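Local coordinates for protein adenylyltransferase (Bartonella henselae str. Houston-1, PDB 5NH2) that transfers AMP from ATP onto tyrosine or threonine residues of host target proteins, acting as a Fic-type adenylyltransferase involved in virulence, at residues R235-A240 with G264-I268. Numbering follows the deposited sequence.
Sequences RPVMVA and GAYII
This is a parallel beta pairing in the OB-fold domain that follows the Fic domain: 237-239, an edge strand of its sheet within this chain, runs beside residues 265-268 of strand 265-270, the axes of these short segments 4.6 Å apart at closest approach and 25° from parallel. It thereby extends the antiparallel meander 245-253, 257-262, 265-270 beyond its last strand, making the sheet mixed. The paired strand residues are extended, and the register sets Val237 beside Tyr266, Met238 beside Ile267 and Val239 beside Ile268 (CA-CA 4.7, 5.3 and 4.4 Å). Four hydrogen bonds alternate in direction: Tyr266 N to Pro236 O (2.8 Å), Met238 N to Tyr266 O (2.9 Å), Ile268 N to Met238 O (2.7 Å) and Ala240 N to Ile268 O (2.7 Å). Pro236, lacking an NH, still serves through its carbonyl. Val237, Val239, Tyr266 and Ile268 share one face, packed against helix 212-227, where Phe221 meets the Tyr266 ring; beta-branched Val and Ile suit both extended backbone and buried layer. Tyr266 (chi1 m) brings CD2 4.1 Å from Val237 CG2. On the other face, the long, flexible Met238 (chi1 p, then t, t) brings CE to 3.4 Å from Ile267 CD1. Just past the strand, the methyl of Ala240 (CB) packs 3.7 Å from Ile267 CG2, a tight approach that suits a small side chain. Gly264 (phi 89°, psi -18°) adopts a backbone where a CB would collide with the preceding carbonyl. Here Pro236 CG packs 3.4 Å from Ala265 CB, and exposed Arg235 places CD 3.6 Å from Gly264 O and NH1 4.0 Å from Tyr266 OH.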
ATOM      1  N   ARG A 235     -10.585  -9.686   5.046  1.00 31.58           N
ATOM      2  CA  ARG A 235     -11.448  -9.251   6.135  1.00 37.37           C
ATOM      3  C   ARG A 235     -11.129  -7.813   6.578  1.00 41.68           C
ATOM      4  O   ARG A 235      -9.968  -7.366   6.528  1.00 43.16           O
ATOM      5  CB  ARG A 235     -11.312 -10.196   7.343  1.00 40.21           C
ATOM      6  CG  ARG A 235     -11.725 -11.598   7.041  1.00 48.93           C
ATOM      7  CD  ARG A 235     -13.212 -11.638   6.996  1.00 64.13           C
ATOM      8  NE  ARG A 235     -13.786 -12.986   6.924  1.00 81.85           N
ATOM      9  CZ  ARG A 235     -13.681 -13.924   7.873  1.00 82.23           C
ATOM     10  NH1 ARG A 235     -12.979 -13.710   9.000  1.00 77.07           N
ATOM     11  NH2 ARG A 235     -14.272 -15.095   7.678  1.00 77.79           N
ATOM     12  N   PRO A 236     -12.139  -7.078   7.051  1.00 37.78           N
ATOM     13  CA  PRO A 236     -11.868  -5.811   7.734  1.00 29.66           C
ATOM     14  C   PRO A 236     -11.100  -6.050   9.029  1.00 41.05           C
ATOM     15  O   PRO A 236     -11.440  -6.940   9.820  1.00 39.82           O
ATOM     16  CB  PRO A 236     -13.272  -5.232   7.989  1.00 31.03           C
ATOM     17  CG  PRO A 236     -14.224  -6.363   7.828  1.00 36.53           C
ATOM     18  CD  PRO A 236     -13.583  -7.390   6.948  1.00 35.82           C
ATOM     19  N   VAL A 237     -10.028  -5.273   9.212  1.00 37.61           N
ATOM     20  CA  VAL A 237      -9.187  -5.266  10.413  1.00 34.02           C
ATOM     21  C   VAL A 237      -8.960  -3.805  10.778  1.00 38.78           C
ATOM     22  O   VAL A 237      -8.457  -3.031   9.958  1.00 43.58           O
ATOM     23  CB  VAL A 237      -7.836  -5.982  10.200  1.00 30.07           C
ATOM     24  CG1 VAL A 237      -6.980  -6.003  11.499  1.00 32.31           C
ATOM     25  CG2 VAL A 237      -8.086  -7.411   9.699  1.00 33.03           C
ATOM     26  N   MET A 238      -9.394  -3.400  11.961  1.00 35.31           N
ATOM     27  CA  MET A 238      -9.225  -2.005  12.315  1.00 37.79           C
ATOM     28  C   MET A 238      -9.187  -1.882  13.821  1.00 44.75           C
ATOM     29  O   MET A 238      -9.552  -2.808  14.567  1.00 36.38           O
ATOM     30  CB  MET A 238     -10.328  -1.114  11.746  1.00 35.89           C
ATOM     31  CG  MET A 238     -11.666  -1.582  12.135  1.00 45.68           C
ATOM     32  SD  MET A 238     -12.909  -1.036  10.966  1.00 54.46           S
ATOM     33  CE  MET A 238     -14.326  -1.798  11.714  1.00 46.94           C
ATOM     34  N   VAL A 239      -8.722  -0.725  14.248  1.00 43.73           N
ATOM     35  CA  VAL A 239      -8.624  -0.427  15.656  1.00 41.48           C
ATOM     36  C   VAL A 239      -9.892   0.287  16.062  1.00 46.10           C
ATOM     37  O   VAL A 239     -10.353   1.191  15.354  1.00 45.69           O
ATOM     38  CB  VAL A 239      -7.380   0.409  15.938  1.00 47.60           C
ATOM     39  CG1 VAL A 239      -7.444   1.050  17.340  1.00 49.56           C
ATOM     40  CG2 VAL A 239      -6.163  -0.508  15.791  1.00 47.63           C
ATOM     41  N   ALA A 240     -10.474  -0.142  17.181  1.00 46.13           N
ATOM     42  CA  ALA A 240     -11.692   0.471  17.683  1.00 46.83           C
ATOM     43  C   ALA A 240     -11.561   1.987  17.740  1.00 46.35           C
ATOM     44  O   ALA A 240     -10.530   2.521  18.161  1.00 46.15           O
ATOM     45  CB  ALA A 240     -11.999  -0.080  19.073  1.00 56.03           C
ATOM     46  N   GLY A 264     -17.856 -10.686  11.387  1.00 45.83           N
ATOM     47  CA  GLY A 264     -16.752 -11.064  10.536  1.00 46.33           C
ATOM     48  C   GLY A 264     -15.563 -10.124  10.557  1.00 52.09           C
ATOM     49  O   GLY A 264     -14.483 -10.517  10.117  1.00 51.59           O
ATOM     50  N   ALA A 265     -15.737  -8.893  11.035  1.00 48.95           N
ATOM     51  CA  ALA A 265     -14.645  -7.932  11.118  1.00 41.13           C
ATOM     52  C   ALA A 265     -13.799  -8.154  12.372  1.00 40.16           C
ATOM     53  O   ALA A 265     -14.306  -8.566  13.417  1.00 35.26           O
ATOM     54  CB  ALA A 265     -15.204  -6.503  11.124  1.00 33.02           C
ATOM     55  N   TYR A 266     -12.505  -7.816  12.285  1.00 37.01           N
ATOM     56  CA  TYR A 266     -11.631  -7.782  13.468  1.00 39.04           C
ATOM     57  C   TYR A 266     -11.445  -6.344  13.986  1.00 40.16           C
ATOM     58  O   TYR A 266     -10.938  -5.472  13.259  1.00 38.05           O
ATOM     59  CB  TYR A 266     -10.267  -8.405  13.168  1.00 39.74           C
ATOM     60  CG  TYR A 266     -10.314  -9.870  12.878  1.00 45.10           C
ATOM     61  CD1 TYR A 266     -10.482 -10.786  13.898  1.00 58.51           C
ATOM     62  CD2 TYR A 266     -10.163 -10.343  11.588  1.00 47.79           C
ATOM     63  CE1 TYR A 266     -10.519 -12.147  13.637  1.00 66.17           C
ATOM     64  CE2 TYR A 266     -10.185 -11.692  11.316  1.00 57.34           C
ATOM     65  CZ  TYR A 266     -10.372 -12.584  12.344  1.00 65.39           C
ATOM     66  OH  TYR A 266     -10.409 -13.923  12.079  1.00 76.89           O
ATOM     67  N   ILE A 267     -11.812  -6.124  15.257  1.00 39.87           N
ATOM     68  CA  ILE A 267     -11.722  -4.846  15.965  1.00 37.45           C
ATOM     69  C   ILE A 267     -10.635  -4.984  17.028  1.00 43.42           C
ATOM     70  O   ILE A 267     -10.782  -5.784  17.962  1.00 44.17           O
ATOM     71  CB  ILE A 267     -13.066  -4.465  16.621  1.00 34.93           C
ATOM     72  CG1 ILE A 267     -14.232  -4.704  15.660  1.00 34.04           C
ATOM     73  CG2 ILE A 267     -13.070  -3.020  17.045  1.00 35.23           C
ATOM     74  CD1 ILE A 267     -14.076  -3.963  14.311  1.00 31.42           C
ATOM     75  N   ILE A 268      -9.545  -4.199  16.914  1.00 47.60           N
ATOM     76  CA  ILE A 268      -8.437  -4.252  17.876  1.00 48.50           C
ATOM     77  C   ILE A 268      -8.598  -3.122  18.885  1.00 47.55           C
ATOM     78  O   ILE A 268      -8.985  -2.004  18.528  1.00 39.44           O
ATOM     79  CB  ILE A 268      -7.052  -4.173  17.192  1.00 48.01           C
ATOM     80  CG1 ILE A 268      -6.966  -5.100  15.973  1.00 46.14           C
ATOM     81  CG2 ILE A 268      -5.918  -4.532  18.190  1.00 39.67           C
ATOM     82  CD1 ILE A 268      -7.421  -6.471  16.242  1.00 42.66           C
TER